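N-acetyltransferase domain-containing protein (Xanthomonas campestris pv. campestris, PDB 2OZH) is a putative acetyltransferase of the GNAT family, probably transferring an acyl group to a substrate that the structure alone does not identify. Local coordinates at the interface of chains A and B. Residues are numbered along the deposited sequence; one frame, centred on the assembly and turned at random. Chains: chain A/B, Hypothetical protein XCC2953.

The interface of chains A and B. Residues chain A 29, 71, 109, 133, 135, 137-138; chain B 104-105, 126-127, 131.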
# COMPACT_ATOMS: atom_id res chain seq x y z
N TRP A 29 -9.53 -11.89 8.08
CA TRP A 29 -9.34 -10.77 7.20
C TRP A 29 -9.50 -11.14 5.73
O TRP A 29 -9.77 -10.30 4.91
CB TRP A 29 -7.96 -10.09 7.42
CG TRP A 29 -6.76 -10.93 7.01
CD1 TRP A 29 -6.25 -11.04 5.77
CD2 TRP A 29 -5.97 -11.78 7.84
NE1 TRP A 29 -5.15 -11.88 5.76
CE2 TRP A 29 -4.98 -12.37 7.02
CE3 TRP A 29 -5.99 -12.11 9.21
CZ2 TRP A 29 -4.00 -13.24 7.51
CZ3 TRP A 29 -5.02 -12.99 9.68
CH2 TRP A 29 -4.05 -13.53 8.85
N TYR A 71 2.94 -1.79 2.80
CA TYR A 71 1.88 -2.33 3.63
C TYR A 71 2.11 -3.83 3.77
O TYR A 71 2.31 -4.50 2.77
CB TYR A 71 0.50 -2.06 2.99
CG TYR A 71 -0.66 -2.76 3.66
CD1 TYR A 71 -1.16 -2.33 4.87
CD2 TYR A 71 -1.20 -3.85 3.07
CE1 TYR A 71 -2.23 -3.03 5.48
CE2 TYR A 71 -2.25 -4.56 3.67
CZ TYR A 71 -2.74 -4.13 4.85
OH TYR A 71 -3.78 -4.88 5.43
N ALA A 109 -2.18 -3.66 9.83
CA ALA A 109 -3.29 -3.75 10.79
C ALA A 109 -3.24 -5.11 11.47
O ALA A 109 -3.07 -6.10 10.77
CB ALA A 109 -4.58 -3.59 10.08
N GLU A 133 -10.08 5.54 5.55
CA GLU A 133 -10.17 4.38 4.70
C GLU A 133 -11.57 4.14 4.16
O GLU A 133 -12.57 4.56 4.76
CB GLU A 133 -9.71 3.13 5.45
CG GLU A 133 -10.49 2.84 6.73
CD GLU A 133 -9.92 1.69 7.57
OE1 GLU A 133 -8.81 1.16 7.28
OE2 GLU A 133 -10.61 1.30 8.53
N TYR A 135 -13.15 0.78 3.97
CA TYR A 135 -12.84 -0.55 4.46
C TYR A 135 -14.11 -1.36 4.63
O TYR A 135 -15.00 -0.92 5.35
CB TYR A 135 -12.07 -0.46 5.77
CG TYR A 135 -11.59 -1.75 6.39
CD1 TYR A 135 -11.24 -2.82 5.63
CD2 TYR A 135 -11.39 -1.84 7.75
CE1 TYR A 135 -10.77 -3.99 6.18
CE2 TYR A 135 -10.90 -3.03 8.33
CZ TYR A 135 -10.60 -4.08 7.54
OH TYR A 135 -10.11 -5.28 8.05
N PRO A 137 -14.76 -4.87 5.82
CA PRO A 137 -14.49 -6.19 6.37
C PRO A 137 -15.61 -7.16 6.03
O PRO A 137 -16.77 -6.79 6.03
CB PRO A 137 -14.41 -5.94 7.89
CG PRO A 137 -15.01 -4.64 8.11
CD PRO A 137 -14.80 -3.83 6.86
N GLY A 138 -15.27 -8.40 5.69
CA GLY A 138 -16.29 -9.37 5.29
C GLY A 138 -16.84 -9.16 3.89
O GLY A 138 -17.90 -9.70 3.54
N ARG B 104 -10.84 -4.58 -0.61
CA ARG B 104 -11.22 -4.68 0.78
C ARG B 104 -10.93 -3.39 1.52
O ARG B 104 -11.72 -2.94 2.37
CB ARG B 104 -10.46 -5.83 1.42
CG ARG B 104 -11.00 -6.18 2.74
CD ARG B 104 -10.73 -7.63 3.01
NE ARG B 104 -11.12 -7.83 4.38
CZ ARG B 104 -10.38 -7.41 5.40
NH1 ARG B 104 -9.20 -6.83 5.18
NH2 ARG B 104 -10.81 -7.59 6.62
N ARG B 105 -9.77 -2.79 1.23
CA ARG B 105 -9.34 -1.58 1.93
C ARG B 105 -8.65 -0.62 0.98
O ARG B 105 -7.72 -1.02 0.25
CB ARG B 105 -8.38 -1.92 3.06
CG ARG B 105 -8.23 -0.76 4.06
CD ARG B 105 -7.11 -0.95 5.04
NE ARG B 105 -7.15 -2.19 5.79
CZ ARG B 105 -7.38 -2.33 7.10
NH1 ARG B 105 -7.71 -1.33 7.92
NH2 ARG B 105 -7.25 -3.54 7.58
N LEU B 126 -12.19 2.00 10.96
CA LEU B 126 -13.15 1.25 11.72
C LEU B 126 -12.57 0.79 13.04
O LEU B 126 -13.29 0.75 14.08
CB LEU B 126 -13.62 0.03 10.93
CG LEU B 126 -14.38 0.37 9.65
CD1 LEU B 126 -14.90 -0.93 9.02
CD2 LEU B 126 -15.51 1.37 9.88
N PHE B 127 -11.32 0.36 13.02
CA PHE B 127 -10.65 -0.31 14.12
C PHE B 127 -9.29 0.37 14.37
O PHE B 127 -8.22 -0.19 14.10
CB PHE B 127 -10.45 -1.79 13.81
CG PHE B 127 -11.67 -2.47 13.20
CD1 PHE B 127 -12.92 -2.37 13.78
CD2 PHE B 127 -11.55 -3.21 12.04
CE1 PHE B 127 -14.04 -2.98 13.21
CE2 PHE B 127 -12.66 -3.82 11.46
CZ PHE B 127 -13.90 -3.70 12.03
N LEU B 131 -4.24 -0.45 14.03
CA LEU B 131 -3.29 0.11 13.08
C LEU B 131 -1.93 0.34 13.70
O LEU B 131 -1.79 0.84 14.83
CB LEU B 131 -3.85 1.42 12.55
CG LEU B 131 -5.24 1.28 11.92
CD1 LEU B 131 -5.68 2.64 11.35
CD2 LEU B 131 -5.29 0.22 10.85
O HOH W 1 -9.71 -0.02 10.70
O HOH W 2 -6.21 -4.34 4.39
O HOH W 3 -12.81 -10.09 5.10
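The end of strand 131-135 of chain A meets the start of strand 105-109 of chain B, antiparallel, and strand 105-109 of chain A pairs in the same way with strand 131-135 of chain B; strand 69-77, the A:Trp29 loop and the A:Pro137-A:Gly138 loop of chain A and the B:Leu126-B:Phe127 loop of chain B add contacts. Bridges pair A:Tyr135 with B:Arg105 and A:Ala109 with B:Leu131. A:Tyr135 is the centrepiece, hiding 121 Å² against chain B. With CG anti to the backbone N (chi1 -176°), its ring is sandwiched: the B:Arg105 guanidinium lies nearly parallel over one face, CZ 3.8 Å from the ring centroid in a cation-pi stack, while CD of A:Pro137 from its own chain covers the other. B:Arg104 runs beside the tyrosine, extended from CG to NE, and turns its guanidinium almost perpendicular to the ring (84°). B:Arg104 NH2 gives a bent hydrogen bond of 2.8 Å to the phenolic OH of A:Tyr135, which lies well off the guanidinium plane. A:Tyr135 CE1 lies toward the rim of one guanidinium face and the carbonyl carbon of A:Trp29 toward the rim of the other, and a water links NE of B:Arg104 to the backbone N of A:Gly138. B:Arg105 bends at chi3 (-55°), so that NH1 meets the syn lone pair of A:Glu133 OE1 at 2.8 Å in a salt bridge, nearly in the guanidinium plane. NE uses a water to reach the hydroxyl of A:Tyr71. The other carboxylate oxygen, A:Glu133 OE2, takes the backbone N of B:Leu126 on its anti lone pair at 3.0 Å, and a water joins it to the B:Phe127 backbone N. Both oxygens are thus gripped, fixing the carboxylate's rotation; the nearby arginine probably favours its ionised form. B:Leu126 CD1 meets A:Pro137 CD tip to tip at 3.6 Å, and B:Phe127 crosses the tyrosine at CE2. Repeated by two-fold symmetry, this polar and aromatic patch joins the strands of two GNAT subunits into what may be a functional dimer.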